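Local coordinates for heme oxygenase (mycobilin-producing) (Mycobacterium tuberculosis, PDB 3HX9), which binds two hemes in its active site and probably degrades heme oxidatively to mycobilin, with an electron donor, releasing the iron, at residues R50-T55 against S88-E93. Numbering follows the deposited sequence.
Sequences RYFVVT and SLLEFE. With HEM (protoporphyrin IX containing Fe), chain E.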
loop_
_atom_site.group_PDB
_atom_site.type_symbol
_atom_site.label_atom_id
_atom_site.label_comp_id
_atom_site.label_asym_id
_atom_site.label_seq_id
_atom_site.Cartn_x
_atom_site.Cartn_y
_atom_site.Cartn_z
ATOM N N ARG A 50 12.606 -1.560 0.691
ATOM C CA ARG A 50 12.050 -1.638 2.060
ATOM C C ARG A 50 10.861 -2.597 2.058
ATOM O O ARG A 50 10.184 -2.717 1.040
ATOM C CB ARG A 50 11.550 -0.280 2.543
ATOM C CG ARG A 50 12.698 0.738 2.522
ATOM C CD ARG A 50 12.224 2.121 2.959
ATOM N NE ARG A 50 11.429 2.687 1.894
ATOM C CZ ARG A 50 10.886 3.893 1.961
ATOM N NH1 ARG A 50 11.051 4.644 3.079
ATOM N NH2 ARG A 50 10.179 4.346 0.908
ATOM N N TYR A 51 10.679 -3.277 3.164
ATOM C CA TYR A 51 9.369 -3.943 3.411
ATOM C C TYR A 51 8.349 -2.857 3.714
ATOM O O TYR A 51 8.675 -1.857 4.366
ATOM C CB TYR A 51 9.445 -4.863 4.609
ATOM C CG TYR A 51 10.014 -6.229 4.296
ATOM C CD1 TYR A 51 9.183 -7.386 4.266
ATOM C CD2 TYR A 51 11.361 -6.362 4.040
ATOM C CE1 TYR A 51 9.731 -8.650 3.948
ATOM C CE2 TYR A 51 11.927 -7.634 3.731
ATOM C CZ TYR A 51 11.118 -8.746 3.745
ATOM O OH TYR A 51 11.706 -9.979 3.443
ATOM N N PHE A 52 7.100 -3.081 3.294
ATOM C CA PHE A 52 6.009 -2.139 3.668
ATOM C C PHE A 52 5.071 -2.863 4.588
ATOM O O PHE A 52 4.578 -3.930 4.226
ATOM C CB PHE A 52 5.173 -1.694 2.439
ATOM C CG PHE A 52 5.736 -0.541 1.656
ATOM C CD1 PHE A 52 7.062 -0.120 1.848
ATOM C CD2 PHE A 52 4.955 0.127 0.726
ATOM C CE1 PHE A 52 7.564 0.950 1.121
ATOM C CE2 PHE A 52 5.445 1.200 -0.022
ATOM C CZ PHE A 52 6.805 1.570 0.175
ATOM N N VAL A 53 4.842 -2.294 5.770
ATOM C CA VAL A 53 3.927 -2.827 6.733
ATOM C C VAL A 53 2.702 -1.923 6.587
ATOM O O VAL A 53 2.718 -0.797 7.040
ATOM C CB VAL A 53 4.504 -2.747 8.143
ATOM C CG1 VAL A 53 3.509 -3.311 9.183
ATOM C CG2 VAL A 53 5.807 -3.646 8.144
ATOM N N VAL A 54 1.724 -2.407 5.851
ATOM C CA VAL A 54 0.575 -1.581 5.389
ATOM C C VAL A 54 -0.567 -1.780 6.368
ATOM O O VAL A 54 -1.197 -2.856 6.380
ATOM C CB VAL A 54 0.146 -1.980 3.983
ATOM C CG1 VAL A 54 -1.053 -1.095 3.503
ATOM C CG2 VAL A 54 1.311 -1.883 3.031
ATOM N N THR A 55 -0.831 -0.762 7.179
ATOM C CA THR A 55 -1.886 -0.949 8.194
ATOM C C THR A 55 -3.066 -0.061 7.828
ATOM O O THR A 55 -2.919 1.018 7.232
ATOM C CB THR A 55 -1.430 -0.604 9.618
ATOM O OG1 THR A 55 -1.289 0.842 9.777
ATOM C CG2 THR A 55 -0.115 -1.286 9.925
ATOM N N SER A 88 10.264 4.542 8.090
ATOM C CA SER A 88 9.627 5.803 7.735
ATOM C C SER A 88 8.134 5.512 7.756
ATOM O O SER A 88 7.710 4.619 7.064
ATOM C CB SER A 88 9.990 6.237 6.316
ATOM O OG SER A 88 11.410 6.537 6.261
ATOM N N LEU A 89 7.374 6.318 8.477
ATOM C CA LEU A 89 5.876 6.174 8.481
ATOM C C LEU A 89 5.356 6.991 7.355
ATOM O O LEU A 89 5.587 8.257 7.311
ATOM C CB LEU A 89 5.337 6.801 9.789
ATOM C CG LEU A 89 3.825 6.734 10.034
ATOM C CD1 LEU A 89 3.290 5.333 9.897
ATOM C CD2 LEU A 89 3.592 7.264 11.422
ATOM N N LEU A 90 4.604 6.361 6.436
ATOM C CA LEU A 90 4.024 7.013 5.315
ATOM C C LEU A 90 2.524 7.009 5.584
ATOM O O LEU A 90 1.963 5.939 5.846
ATOM C CB LEU A 90 4.316 6.269 3.969
ATOM C CG LEU A 90 5.743 5.736 3.868
ATOM C CD1 LEU A 90 5.917 4.900 2.613
ATOM C CD2 LEU A 90 6.801 6.882 3.933
ATOM N N GLU A 91 1.900 8.200 5.531
ATOM C CA GLU A 91 0.493 8.299 5.939
ATOM C C GLU A 91 -0.415 8.835 4.870
ATOM O O GLU A 91 -0.123 9.818 4.198
ATOM C CB GLU A 91 0.342 9.217 7.171
ATOM C CG GLU A 91 1.382 8.896 8.274
ATOM C CD GLU A 91 1.159 9.733 9.530
ATOM O OE1 GLU A 91 -0.002 9.945 9.976
ATOM O OE2 GLU A 91 2.183 10.133 10.118
ATOM N N PHE A 92 -1.564 8.170 4.712
ATOM C CA PHE A 92 -2.392 8.485 3.574
ATOM C C PHE A 92 -3.857 8.451 3.996
ATOM O O PHE A 92 -4.200 7.828 4.975
ATOM C CB PHE A 92 -2.322 7.418 2.452
ATOM C CG PHE A 92 -0.960 7.235 1.880
ATOM C CD1 PHE A 92 -0.602 7.928 0.719
ATOM C CD2 PHE A 92 -0.053 6.376 2.492
ATOM C CE1 PHE A 92 0.729 7.746 0.146
ATOM C CE2 PHE A 92 1.279 6.184 1.914
ATOM C CZ PHE A 92 1.630 6.895 0.773
ATOM N N GLU A 93 -4.681 9.065 3.173
ATOM C CA GLU A 93 -6.158 8.941 3.292
ATOM C C GLU A 93 -6.677 8.153 2.092
ATOM O O GLU A 93 -6.221 8.300 0.967
ATOM C CB GLU A 93 -6.828 10.322 3.348
ATOM C CG GLU A 93 -6.700 11.071 4.706
ATOM C CD GLU A 93 -6.917 12.626 4.604
ATOM O OE1 GLU A 93 -7.146 13.147 3.488
ATOM O OE2 GLU A 93 -6.813 13.319 5.661
HETATM C CHA HEM E . 9.519 -2.669 14.473
HETATM C CHB HEM E . 5.547 -5.472 14.262
HETATM C CHC HEM E . 2.979 -1.622 12.742
HETATM C CHD HEM E . 6.738 1.247 13.828
HETATM C C1A HEM E . 8.661 -3.749 14.471
HETATM C C2A HEM E . 9.093 -5.113 14.668
HETATM C C3A HEM E . 8.003 -5.880 14.631
HETATM C C4A HEM E . 6.875 -5.057 14.368
HETATM C CMA HEM E . 7.909 -7.406 14.741
HETATM C CAA HEM E . 10.570 -5.545 14.896
HETATM C CBA HEM E . 11.250 -5.721 13.529
HETATM C CGA HEM E . 12.694 -6.201 13.568
HETATM O O1A HEM E . 13.540 -5.462 13.104
HETATM O O2A HEM E . 12.991 -7.299 14.051
HETATM C C1B HEM E . 4.541 -4.654 13.817
HETATM C C2B HEM E . 3.200 -5.124 13.510
HETATM C C3B HEM E . 2.483 -4.054 13.075
HETATM C C4B HEM E . 3.356 -2.887 13.079
HETATM C CMB HEM E . 2.669 -6.557 13.668
HETATM C CAB HEM E . 1.036 -4.143 12.598
HETATM C CBB HEM E . 0.176 -3.133 12.668
HETATM C C1C HEM E . 3.771 -0.518 12.924
HETATM C C2C HEM E . 3.408 0.830 12.564
HETATM C C3C HEM E . 4.498 1.560 12.852
HETATM C C4C HEM E . 5.520 0.749 13.406
HETATM C CMC HEM E . 2.133 1.308 11.839
HETATM C CAC HEM E . 4.643 3.060 12.649
HETATM C CBC HEM E . 3.770 3.828 13.309
HETATM C C1D HEM E . 7.835 0.472 14.085
HETATM C C2D HEM E . 9.144 1.011 14.293
HETATM C C3D HEM E . 10.024 -0.210 14.490
HETATM C C4D HEM E . 9.146 -1.362 14.355
HETATM C CMD HEM E . 9.493 2.529 14.312
HETATM C CAD HEM E . 11.538 -0.204 14.738
HETATM C CBD HEM E . 12.156 -0.247 13.329
HETATM C CGD HEM E . 13.670 -0.013 13.450
HETATM O O1D HEM E . 14.221 -0.208 14.537
HETATM O O2D HEM E . 14.357 0.472 12.524
HETATM N NA HEM E . 7.272 -3.734 14.273
HETATM N NB HEM E . 4.594 -3.315 13.564
HETATM N NC HEM E . 5.057 -0.549 13.466
HETATM N ND HEM E . 7.888 -0.910 14.072
HETATM FE FE HEM E . 6.328 -2.156 13.538
HETATM O O HOH W 1 12.376 3.951 5.671
#
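Arg-50 and Phe-52 meet Ser-88 and Leu-90 across a gap one strand wide: strands 51-57 and 87-99 run the same way, both antiparallel to strand 3-9 between them, and share no backbone hydrogen bond. The contact is therefore made by side chains on one face of the sheet. At its polar end, NH1 of Arg-50 approaches OG of Ser-88 at 3.7 Å. A water bridges the two, accepting from NH1 at 3.0 Å and from Ser-88 OG at 2.8 Å. Both the hydroxyl and the water lie at the edge of the guanidinium, near its plane. The arginine chain is extended at chi2 but bends at chi3 (-73°), which folds the guanidinium back over the sheet and leaves NH1 as the end nearest Ser-88. NE forms a salt bridge with Glu-48, so the group is held from a second side. Next to this pair, CZ of Phe-52 meets CD1 of Leu-90 at 4.2 Å; the methyl comes at the ring obliquely.

On the other face, Val-53, Thr-55 and Leu-89 line the heme pocket. CG1 of Val-53 lies 3.9 Å from the porphyrin carbon C4B. CG2 of Thr-55 reaches the vinyl carbon CBB at 3.3 Å, and CD1 of Leu-89 lies 3.8 Å from CBC of another vinyl. Thr-55 OG1 is hydrogen-bonded to Lys-5 O and Trp-57 NE1.

This is the ferredoxin-like sheet of a dimeric alpha/beta barrel. Residues 91-93 pair antiparallel with a strand of the second subunit, whose Phe-92 ring meets Phe-52. Strand 36-46 flanks 51-57 on the side away from strand 3-9, and helix 60-68 packs on Leu-89 and Glu-91.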